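Long-range contacts in hydrazine synthase subunit alpha (PDB 5C2V), which makes hydrazine from hydroxylamine and ammonia as the heme c-containing alpha subunit of the hydrazine synthase complex: residues Y223-N228 / L543-L548; S242-N247 / G255-C260; Y424-G429 / S523-Y528. All coordinates share one frame; numbering follows the deposited sequence.

In the fold
Contact 1 joins a loop on the propeller side of the chain to the middle domain. Its centre is about 9 Å from that of contact 2 and about 13 Å from that of contact 3. Contact 2 is a hairpin within one propeller blade. It reaches contact 1 through Thr544 OG1 and Gln245 OE1, a probable hydrogen bond of 2.7 Å. Contact 3 lies on the middle-domain side and reaches contact 1 through Asp524 N and Leu548 O, a probable hydrogen bond of 2.7 Å. Contacts 1 and 2 both border the pentacoordinated heme c, since Leu543 and Thr544 line its pocket and the Met258 side chain comes within about 4 Å at the nearest atoms. Gly429 of contact 3 is about 12 Å from a bound heme c.

Contact 1 (Y223-N228 / L543-L548); sequences YNLSSN and LTWAYL. With HEC (heme c), chain B.
Tyr223 holds CG anti to its carbonyl carbon (chi1 -67°), while Tyr547 holds CG between the backbone N and the carbonyl carbon (chi1 48°), and the two side chains cross at about a right angle. The edge of the Tyr223 ring points at the face of Tyr547 in an offset edge-to-face pair. The centroids are 6.0 Å apart and the planes meet at 63°. At the base of the pair, Tyr223 CB touches Tyr547 CB at 3.7 Å. The backbone N of Tyr223 lies over the centre of the Tyr547 ring.

A second aromatic group is Trp545. Leu225 CD1 sits over one face of its six-membered ring, 3.7 Å from the centroid, in a CH-pi contact shifted toward the rim. Asn224 OD1 comes to 3.3 Å from Trp545 CD1. The same oxygen accepts from Ser226 N at 2.9 Å, which makes an Asx turn. Asn224 ND2 donates to Asn228 OD1 and to Val244 O.

Trp545 NE1 is hydrogen-bonded to Glu178 and Tyr547 OH to Asp262; Tyr223 OH has a weak bond to Asp524. Next to Trp545, Thr544 OG1 lies 3.5 Å from CAA of the heme c. Ring and apolar packing thus joins the two loops directly, while the polar ends named here find partners within 223-228 or in residues outside the two segments.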
loop_
_atom_site.group_PDB
_atom_site.type_symbol
_atom_site.label_atom_id
_atom_site.label_comp_id
_atom_site.label_asym_id
_atom_site.label_seq_id
_atom_site.Cartn_x
_atom_site.Cartn_y
_atom_site.Cartn_z
ATOM N N TYR D 223 19.725 -20.342 -6.864
ATOM C CA TYR D 223 18.659 -21.333 -6.729
ATOM C C TYR D 223 17.218 -20.815 -6.567
ATOM O O TYR D 223 16.316 -21.600 -6.273
ATOM C CB TYR D 223 19.046 -22.286 -5.605
ATOM C CG TYR D 223 20.257 -23.071 -6.047
ATOM C CD1 TYR D 223 21.543 -22.646 -5.736
ATOM C CD2 TYR D 223 20.118 -24.187 -6.860
ATOM C CE1 TYR D 223 22.651 -23.341 -6.177
ATOM C CE2 TYR D 223 21.217 -24.890 -7.304
ATOM C CZ TYR D 223 22.481 -24.464 -6.962
ATOM O OH TYR D 223 23.578 -25.165 -7.407
ATOM N N ASN D 224 17.011 -19.509 -6.735
ATOM C CA ASN D 224 15.685 -18.889 -6.592
ATOM C C ASN D 224 14.577 -19.616 -7.363
ATOM O O ASN D 224 14.761 -20.006 -8.517
ATOM C CB ASN D 224 15.742 -17.428 -7.058
ATOM C CG ASN D 224 14.489 -16.637 -6.696
ATOM O OD1 ASN D 224 13.502 -17.188 -6.210
ATOM N ND2 ASN D 224 14.526 -15.333 -6.952
ATOM N N LEU D 225 13.431 -19.793 -6.708
ATOM C CA LEU D 225 12.289 -20.488 -7.303
ATOM C C LEU D 225 11.575 -19.636 -8.348
ATOM O O LEU D 225 10.772 -20.144 -9.132
ATOM C CB LEU D 225 11.299 -20.920 -6.220
ATOM C CG LEU D 225 11.635 -22.230 -5.504
ATOM C CD1 LEU D 225 10.581 -22.572 -4.464
ATOM C CD2 LEU D 225 11.774 -23.357 -6.512
ATOM N N SER D 226 11.864 -18.340 -8.351
ATOM C CA SER D 226 11.401 -17.466 -9.420
ATOM C C SER D 226 12.603 -16.993 -10.225
ATOM O O SER D 226 13.742 -17.333 -9.909
ATOM C CB SER D 226 10.612 -16.279 -8.865
ATOM O OG SER D 226 9.312 -16.679 -8.463
ATOM N N SER D 227 12.348 -16.200 -11.258
ATOM C CA SER D 227 13.377 -15.883 -12.242
ATOM C C SER D 227 14.426 -14.881 -11.763
ATOM O O SER D 227 14.097 -13.790 -11.298
ATOM C CB SER D 227 12.724 -15.357 -13.519
ATOM O OG SER D 227 11.931 -16.356 -14.136
ATOM N N ASN D 228 15.690 -15.274 -11.883
ATOM C CA ASN D 228 16.813 -14.350 -11.764
ATOM C C ASN D 228 17.356 -14.063 -13.156
ATOM O O ASN D 228 17.593 -14.990 -13.932
ATOM C CB ASN D 228 17.912 -14.921 -10.867
ATOM C CG ASN D 228 17.550 -14.878 -9.398
ATOM O OD1 ASN D 228 16.758 -14.042 -8.968
ATOM N ND2 ASN D 228 18.138 -15.777 -8.618
ATOM N N LEU D 543 10.492 -14.193 4.259
ATOM C CA LEU D 543 9.901 -14.545 2.980
ATOM C C LEU D 543 10.827 -14.108 1.864
ATOM O O LEU D 543 10.921 -12.926 1.528
ATOM C CB LEU D 543 8.519 -13.906 2.830
ATOM C CG LEU D 543 7.445 -14.455 3.772
ATOM C CD1 LEU D 543 6.163 -13.646 3.660
ATOM C CD2 LEU D 543 7.176 -15.928 3.491
ATOM N N THR D 544 11.481 -15.104 1.281
ATOM C CA THR D 544 12.545 -14.927 0.307
ATOM C C THR D 544 13.093 -16.312 0.016
ATOM O O THR D 544 12.669 -17.290 0.635
ATOM C CB THR D 544 13.674 -14.012 0.815
ATOM O OG1 THR D 544 14.542 -13.666 -0.271
ATOM C CG2 THR D 544 14.474 -14.706 1.908
ATOM N N TRP D 545 14.031 -16.406 -0.916
ATOM C CA TRP D 545 14.672 -17.686 -1.172
ATOM C C TRP D 545 16.183 -17.594 -1.007
ATOM O O TRP D 545 16.870 -16.895 -1.753
ATOM C CB TRP D 545 14.300 -18.196 -2.563
ATOM C CG TRP D 545 12.836 -18.488 -2.672
ATOM C CD1 TRP D 545 11.912 -17.797 -3.401
ATOM C CD2 TRP D 545 12.119 -19.528 -1.998
ATOM N NE1 TRP D 545 10.667 -18.356 -3.237
ATOM C CE2 TRP D 545 10.767 -19.419 -2.379
ATOM C CE3 TRP D 545 12.492 -20.548 -1.116
ATOM C CZ2 TRP D 545 9.787 -20.290 -1.909
ATOM C CZ3 TRP D 545 11.517 -21.411 -0.650
ATOM C CH2 TRP D 545 10.180 -21.275 -1.047
ATOM N N ALA D 546 16.685 -18.312 -0.009
ATOM C CA ALA D 546 18.103 -18.327 0.312
ATOM C C ALA D 546 18.718 -19.637 -0.153
ATOM O O ALA D 546 18.040 -20.661 -0.216
ATOM C CB ALA D 546 18.319 -18.132 1.806
ATOM N N TYR D 547 19.994 -19.593 -0.512
ATOM C CA TYR D 547 20.685 -20.782 -0.987
ATOM C C TYR D 547 22.149 -20.776 -0.568
ATOM O O TYR D 547 22.807 -19.735 -0.579
ATOM C CB TYR D 547 20.569 -20.894 -2.509
ATOM C CG TYR D 547 20.886 -19.607 -3.237
ATOM C CD1 TYR D 547 19.897 -18.662 -3.480
ATOM C CD2 TYR D 547 22.174 -19.335 -3.675
ATOM C CE1 TYR D 547 20.182 -17.484 -4.141
ATOM C CE2 TYR D 547 22.468 -18.159 -4.338
ATOM C CZ TYR D 547 21.469 -17.238 -4.569
ATOM O OH TYR D 547 21.757 -16.065 -5.229
ATOM N N LEU D 548 22.652 -21.946 -0.196
ATOM C CA LEU D 548 24.050 -22.090 0.181
ATOM C C LEU D 548 24.795 -22.922 -0.851
ATOM O O LEU D 548 24.297 -23.950 -1.305
ATOM C CB LEU D 548 24.175 -22.738 1.563
ATOM C CG LEU D 548 23.623 -21.974 2.768
ATOM C CD1 LEU D 548 23.636 -22.858 4.006
ATOM C CD2 LEU D 548 24.418 -20.699 3.008
HETATM FE FE HEC B . 16.457 -12.444 6.153
HETATM C CHA HEC B . 14.539 -10.857 3.759
HETATM C CHB HEC B . 18.952 -12.875 3.843
HETATM C CHC HEC B . 18.222 -14.380 8.403
HETATM C CHD HEC B . 13.881 -12.218 8.406
HETATM N NA HEC B . 16.701 -11.954 4.177
HETATM C C1A HEC B . 15.781 -11.308 3.375
HETATM C C2A HEC B . 16.349 -11.180 2.051
HETATM C C3A HEC B . 17.564 -11.736 2.067
HETATM C C4A HEC B . 17.812 -12.235 3.406
HETATM C CMA HEC B . 18.539 -11.833 0.874
HETATM C CAA HEC B . 15.654 -10.520 0.840
HETATM C CBA HEC B . 16.157 -9.090 0.664
HETATM C CGA HEC B . 15.700 -8.216 1.805
HETATM O O1A HEC B . 16.550 -7.494 2.387
HETATM O O2A HEC B . 14.489 -8.242 2.140
HETATM N NB HEC B . 18.210 -13.566 6.086
HETATM C C1B HEC B . 19.175 -13.349 5.118
HETATM C C2B HEC B . 20.460 -13.701 5.686
HETATM C C3B HEC B . 20.266 -14.121 6.937
HETATM C C4B HEC B . 18.845 -14.044 7.220
HETATM C CMB HEC B . 21.822 -13.617 4.964
HETATM C CAB HEC B . 21.378 -14.590 7.904
HETATM C CBB HEC B . 21.209 -16.095 8.207
HETATM N NC HEC B . 16.139 -13.124 8.078
HETATM C C1C HEC B . 16.953 -13.995 8.777
HETATM C C2C HEC B . 16.282 -14.339 10.014
HETATM C C3C HEC B . 15.047 -13.832 9.962
HETATM C C4C HEC B . 14.955 -12.999 8.777
HETATM C CMC HEC B . 16.771 -15.394 11.031
HETATM C CAC HEC B . 13.962 -14.003 11.047
HETATM C CBC HEC B . 12.784 -14.819 10.472
HETATM N ND HEC B . 14.510 -11.669 6.089
HETATM C C1D HEC B . 13.636 -11.670 7.170
HETATM C C2D HEC B . 12.412 -11.001 6.794
HETATM C C3D HEC B . 12.623 -10.571 5.338
HETATM C C4D HEC B . 13.946 -11.032 4.988
HETATM C CMD HEC B . 11.170 -10.769 7.681
HETATM C CAD HEC B . 11.636 -9.817 4.422
HETATM C CBD HEC B . 10.432 -10.713 4.159
HETATM C CGD HEC B . 9.441 -9.985 3.295
HETATM O O1D HEC B . 8.306 -10.499 3.143
HETATM O O2D HEC B . 9.782 -8.893 2.768
#

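Contact 2 (S242-N247 / G255-C260); sequences SSVQAN and GRVMIC
Ser243 pairs with Met258, and Gln245 with Arg256, in an antiparallel beta hairpin that supplies the two middle strands of a four-stranded propeller blade. Both are hydrogen-bonded pairs. Each has two N-H...O bonds, as in Ser243 N to Met258 O and Gln245 N to Arg256 O, both 2.9 Å. Val244 and Val257 form a non-hydrogen-bonded pair between them, and their CG2 atoms meet at 3.9 Å on one face of the sheet.

The other face carries Ser243, Gln245 and Met258. Met258 has CG between the backbone N and the carbonyl carbon (chi1 70°), and its chain is extended beyond CG. Its CE ends against Gln245 and lies 3.8 Å from Ser243 CB. Cys260 SG touches Ser243 CB at 3.7 Å.

Further out, Gln245 OE1 is hydrogen-bonded to Thr544 OG1, and Ser243 OG to Asn228 OD1. These bonds probably help to place the two polar groups beside the methionine and tie the hairpin to the loops of contact 1. The Met258 side chain also approaches the heme c, to about 4 Å at the nearest atoms. On the Gln245 amide, NE2 makes a weak hydrogen bond to Ser243 OG and lies 3.3 Å from Met258 CE.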
loop_
_atom_site.group_PDB
_atom_site.type_symbol
_atom_site.label_atom_id
_atom_site.label_comp_id
_atom_site.label_asym_id
_atom_site.label_seq_id
_atom_site.Cartn_x
_atom_site.Cartn_y
_atom_site.Cartn_z
ATOM N N SER D 242 18.637 -8.763 -11.574
ATOM C CA SER D 242 17.268 -8.609 -11.100
ATOM C C SER D 242 16.748 -9.925 -10.539
ATOM O O SER D 242 16.982 -10.991 -11.107
ATOM C CB SER D 242 16.356 -8.123 -12.228
ATOM O OG SER D 242 16.807 -6.891 -12.761
ATOM N N SER D 243 16.039 -9.842 -9.420
ATOM C CA SER D 243 15.514 -11.025 -8.756
ATOM C C SER D 243 14.029 -10.873 -8.466
ATOM O O SER D 243 13.589 -9.848 -7.947
ATOM C CB SER D 243 16.277 -11.292 -7.457
ATOM O OG SER D 243 15.846 -12.498 -6.850
ATOM N N VAL D 244 13.255 -11.897 -8.799
ATOM C CA VAL D 244 11.832 -11.871 -8.512
ATOM C C VAL D 244 11.578 -12.530 -7.167
ATOM O O VAL D 244 11.734 -13.744 -7.028
ATOM C CB VAL D 244 11.017 -12.595 -9.602
ATOM C CG1 VAL D 244 9.542 -12.634 -9.230
ATOM C CG2 VAL D 244 11.217 -11.925 -10.952
ATOM N N GLN D 245 11.185 -11.741 -6.173
ATOM C CA GLN D 245 10.824 -12.330 -4.896
ATOM C C GLN D 245 9.306 -12.376 -4.811
ATOM O O GLN D 245 8.643 -11.376 -4.510
ATOM C CB GLN D 245 11.423 -11.520 -3.744
ATOM C CG GLN D 245 12.929 -11.308 -3.858
ATOM C CD GLN D 245 13.723 -12.571 -3.581
ATOM O OE1 GLN D 245 13.400 -13.334 -2.671
ATOM N NE2 GLN D 245 14.764 -12.801 -4.373
ATOM N N ALA D 246 8.775 -13.560 -5.108
ATOM C CA ALA D 246 7.345 -13.838 -5.086
ATOM C C ALA D 246 6.869 -14.701 -3.917
ATOM O O ALA D 246 5.679 -15.005 -3.842
ATOM C CB ALA D 246 6.933 -14.484 -6.402
ATOM N N ASN D 247 7.775 -15.108 -3.027
ATOM C CA ASN D 247 7.495 -16.233 -2.125
ATOM C C ASN D 247 6.209 -16.060 -1.325
ATOM O O ASN D 247 6.059 -15.109 -0.566
ATOM C CB ASN D 247 8.669 -16.446 -1.160
ATOM C CG ASN D 247 8.475 -17.655 -0.251
ATOM O OD1 ASN D 247 7.627 -18.513 -0.504
ATOM N ND2 ASN D 247 9.265 -17.725 0.815
ATOM N N GLY D 255 4.341 -9.913 -4.605
ATOM C CA GLY D 255 5.797 -9.947 -4.621
ATOM C C GLY D 255 6.429 -8.692 -5.205
ATOM O O GLY D 255 5.732 -7.723 -5.501
ATOM N N ARG D 256 7.750 -8.708 -5.379
ATOM C CA ARG D 256 8.457 -7.568 -5.973
ATOM C C ARG D 256 9.672 -8.000 -6.792
ATOM O O ARG D 256 10.251 -9.052 -6.544
ATOM C CB ARG D 256 8.903 -6.579 -4.891
ATOM C CG ARG D 256 7.832 -5.593 -4.444
ATOM C CD ARG D 256 8.393 -4.560 -3.477
ATOM N NE ARG D 256 8.385 -5.029 -2.094
ATOM C CZ ARG D 256 7.427 -4.749 -1.215
ATOM N NH1 ARG D 256 6.397 -3.993 -1.572
ATOM N NH2 ARG D 256 7.503 -5.219 0.023
ATOM N N VAL D 257 10.059 -7.180 -7.766
ATOM C CA VAL D 257 11.274 -7.432 -8.537
ATOM C C VAL D 257 12.374 -6.470 -8.101
ATOM O O VAL D 257 12.295 -5.268 -8.350
ATOM C CB VAL D 257 11.035 -7.291 -10.053
ATOM C CG1 VAL D 257 12.339 -7.481 -10.815
ATOM C CG2 VAL D 257 9.994 -8.295 -10.519
ATOM N N MET D 258 13.401 -7.011 -7.455
ATOM C CA MET D 258 14.440 -6.197 -6.837
ATOM C C MET D 258 15.756 -6.222 -7.603
ATOM O O MET D 258 16.088 -7.204 -8.263
ATOM C CB MET D 258 14.694 -6.660 -5.401
ATOM C CG MET D 258 15.369 -8.021 -5.298
ATOM S SD MET D 258 16.103 -8.327 -3.679
ATOM C CE MET D 258 16.549 -10.055 -3.824
ATOM N N ILE D 259 16.495 -5.122 -7.523
ATOM C CA ILE D 259 17.867 -5.092 -8.002
ATOM C C ILE D 259 18.788 -5.538 -6.875
ATOM O O ILE D 259 18.725 -5.003 -5.765
ATOM C CB ILE D 259 18.274 -3.694 -8.488
ATOM C CG1 ILE D 259 17.336 -3.230 -9.600
ATOM C CG2 ILE D 259 19.714 -3.695 -8.974
ATOM C CD1 ILE D 259 17.665 -1.859 -10.125
ATOM N N CYS D 260 19.633 -6.528 -7.156
ATOM C CA CYS D 260 20.534 -7.063 -6.142
ATOM C C CYS D 260 21.877 -7.488 -6.733
ATOM O O CYS D 260 22.091 -7.403 -7.945
ATOM C CB CYS D 260 19.878 -8.248 -5.430
ATOM S SG CYS D 260 19.438 -9.621 -6.519
#

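Contact 3 (Y424-G429 / S523-Y528); sequences YPHSWG and SDVPYY
Ser523 N donates to Ser427 O at 3.1 Å, a single backbone bond just past the end of strand 517-522, the strand that runs antiparallel to 428-433 in the same sheet. The nearest CA atoms of the two segments are those of Trp428 and Ser523, 4.6 Å apart.

The two serines also meet through their hydroxyls. Each has OG between the backbone N and the carbonyl carbon, Ser427 with chi1 57° and Ser523 with chi1 67°. Ser427 OG is hydrogen-bonded to Ser523 OG at 2.8 Å.

His426 adds a second donor to Ser427 O. Its ND1 lies 2.9 Å from that oxygen, and the bond is nearly straight at 178°. The oxygen lies in the ring plane, and ND1 lies on one of its lone pairs, whereas Ser523 N stands above the carbonyl plane. The same ring turns an edge to Ser523 O, 3.1 Å from CE1.

Beside this site, Asp524 OD1 forms a salt bridge with Arg549. The chain then runs on into strand 527-532. Two N-H groups grip the one carbonyl of Ser427, and the bond from ND1 fixes the turn of the imidazole. A short polar junction, away from the heme and metal sites, joins the two segments.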
loop_
_atom_site.group_PDB
_atom_site.type_symbol
_atom_site.label_atom_id
_atom_site.label_comp_id
_atom_site.label_asym_id
_atom_site.label_seq_id
_atom_site.Cartn_x
_atom_site.Cartn_y
_atom_site.Cartn_z
ATOM N N TYR D 424 28.577 -38.400 1.562
ATOM C CA TYR D 424 27.374 -37.706 2.008
ATOM C C TYR D 424 26.245 -37.861 0.995
ATOM O O TYR D 424 26.484 -37.829 -0.212
ATOM C CB TYR D 424 27.660 -36.223 2.253
ATOM C CG TYR D 424 28.373 -35.948 3.555
ATOM C CD1 TYR D 424 27.686 -35.985 4.760
ATOM C CD2 TYR D 424 29.727 -35.650 3.581
ATOM C CE1 TYR D 424 28.327 -35.735 5.955
ATOM C CE2 TYR D 424 30.379 -35.399 4.772
ATOM C CZ TYR D 424 29.672 -35.442 5.956
ATOM O OH TYR D 424 30.307 -35.194 7.149
ATOM N N PRO D 425 25.008 -38.037 1.487
ATOM C CA PRO D 425 23.825 -38.178 0.631
ATOM C C PRO D 425 23.609 -36.958 -0.260
ATOM O O PRO D 425 23.124 -37.088 -1.384
ATOM C CB PRO D 425 22.677 -38.326 1.636
ATOM C CG PRO D 425 23.326 -38.811 2.888
ATOM C CD PRO D 425 24.672 -38.159 2.916
ATOM N N HIS D 426 23.973 -35.786 0.247
ATOM C CA HIS D 426 23.803 -34.540 -0.488
ATOM C C HIS D 426 24.846 -33.523 -0.039
ATOM O O HIS D 426 25.353 -33.601 1.081
ATOM C CB HIS D 426 22.390 -33.987 -0.278
ATOM C CG HIS D 426 21.957 -33.004 -1.320
ATOM N ND1 HIS D 426 22.402 -31.700 -1.350
ATOM C CD2 HIS D 426 21.105 -33.133 -2.367
ATOM C CE1 HIS D 426 21.851 -31.070 -2.373
ATOM N NE2 HIS D 426 21.060 -31.919 -3.005
ATOM N N SER D 427 25.173 -32.579 -0.915
ATOM C CA SER D 427 26.073 -31.489 -0.555
ATOM C C SER D 427 25.444 -30.652 0.553
ATOM O O SER D 427 24.227 -30.481 0.588
ATOM C CB SER D 427 26.387 -30.621 -1.774
ATOM O OG SER D 427 25.199 -30.115 -2.359
ATOM N N TRP D 428 26.267 -30.140 1.462
ATOM C CA TRP D 428 25.738 -29.382 2.591
ATOM C C TRP D 428 26.583 -28.162 2.954
ATOM O O TRP D 428 27.724 -28.022 2.513
ATOM C CB TRP D 428 25.580 -30.300 3.810
ATOM C CG TRP D 428 26.838 -30.981 4.253
ATOM C CD1 TRP D 428 27.413 -32.086 3.698
ATOM C CD2 TRP D 428 27.661 -30.617 5.369
ATOM N NE1 TRP D 428 28.550 -32.424 4.389
ATOM C CE2 TRP D 428 28.724 -31.539 5.419
ATOM C CE3 TRP D 428 27.604 -29.599 6.324
ATOM C CZ2 TRP D 428 29.724 -31.473 6.388
ATOM C CZ3 TRP D 428 28.597 -29.534 7.285
ATOM C CH2 TRP D 428 29.642 -30.465 7.310
ATOM N N GLY D 429 26.004 -27.286 3.770
ATOM C CA GLY D 429 26.632 -26.034 4.156
ATOM C C GLY D 429 26.060 -25.545 5.474
ATOM O O GLY D 429 25.313 -26.270 6.123
ATOM N N SER D 523 22.498 -27.915 0.735
ATOM C CA SER D 523 23.019 -26.820 -0.073
ATOM C C SER D 523 22.552 -26.971 -1.517
ATOM O O SER D 523 22.076 -28.037 -1.912
ATOM C CB SER D 523 24.547 -26.775 -0.005
ATOM O OG SER D 523 25.123 -27.909 -0.627
ATOM N N ASP D 524 22.676 -25.893 -2.288
ATOM C CA ASP D 524 22.197 -25.836 -3.670
ATOM C C ASP D 524 20.690 -26.071 -3.765
ATOM O O ASP D 524 20.188 -26.525 -4.793
ATOM C CB ASP D 524 22.939 -26.849 -4.548
ATOM C CG ASP D 524 24.383 -26.460 -4.801
ATOM O OD1 ASP D 524 24.682 -25.247 -4.808
ATOM O OD2 ASP D 524 25.217 -27.367 -5.002
ATOM N N VAL D 525 19.973 -25.762 -2.688
ATOM C CA VAL D 525 18.517 -25.864 -2.675
ATOM C C VAL D 525 17.906 -24.610 -2.050
ATOM O O VAL D 525 18.469 -24.040 -1.114
ATOM C CB VAL D 525 18.034 -27.116 -1.905
ATOM C CG1 VAL D 525 18.483 -28.388 -2.613
ATOM C CG2 VAL D 525 18.536 -27.095 -0.470
ATOM N N PRO D 526 16.756 -24.162 -2.579
ATOM C CA PRO D 526 16.091 -22.970 -2.039
ATOM C C PRO D 526 15.474 -23.222 -0.664
ATOM O O PRO D 526 14.862 -24.269 -0.451
ATOM C CB PRO D 526 15.009 -22.674 -3.081
ATOM C CG PRO D 526 14.713 -24.002 -3.693
ATOM C CD PRO D 526 16.025 -24.733 -3.725
ATOM N N TYR D 527 15.630 -22.271 0.253
ATOM C CA TYR D 527 15.114 -22.433 1.609
ATOM C C TYR D 527 14.899 -21.096 2.316
ATOM O O TYR D 527 15.410 -20.065 1.882
ATOM C CB TYR D 527 16.060 -23.305 2.440
ATOM C CG TYR D 527 17.285 -22.578 2.957
ATOM C CD1 TYR D 527 18.404 -22.409 2.154
ATOM C CD2 TYR D 527 17.322 -22.068 4.249
ATOM C CE1 TYR D 527 19.524 -21.743 2.619
ATOM C CE2 TYR D 527 18.437 -21.401 4.723
ATOM C CZ TYR D 527 19.535 -21.243 3.903
ATOM O OH TYR D 527 20.649 -20.583 4.370
ATOM N N TYR D 528 14.132 -21.127 3.402
ATOM C CA TYR D 528 14.007 -19.971 4.287
ATOM C C TYR D 528 13.757 -20.422 5.726
ATOM O O TYR D 528 13.671 -21.620 6.002
ATOM C CB TYR D 528 12.896 -19.030 3.809
ATOM C CG TYR D 528 11.508 -19.625 3.815
ATOM C CD1 TYR D 528 10.660 -19.448 4.901
ATOM C CD2 TYR D 528 11.036 -20.350 2.727
ATOM C CE1 TYR D 528 9.387 -19.984 4.909
ATOM C CE2 TYR D 528 9.764 -20.889 2.727
ATOM C CZ TYR D 528 8.944 -20.703 3.820
ATOM O OH TYR D 528 7.676 -21.238 3.824
#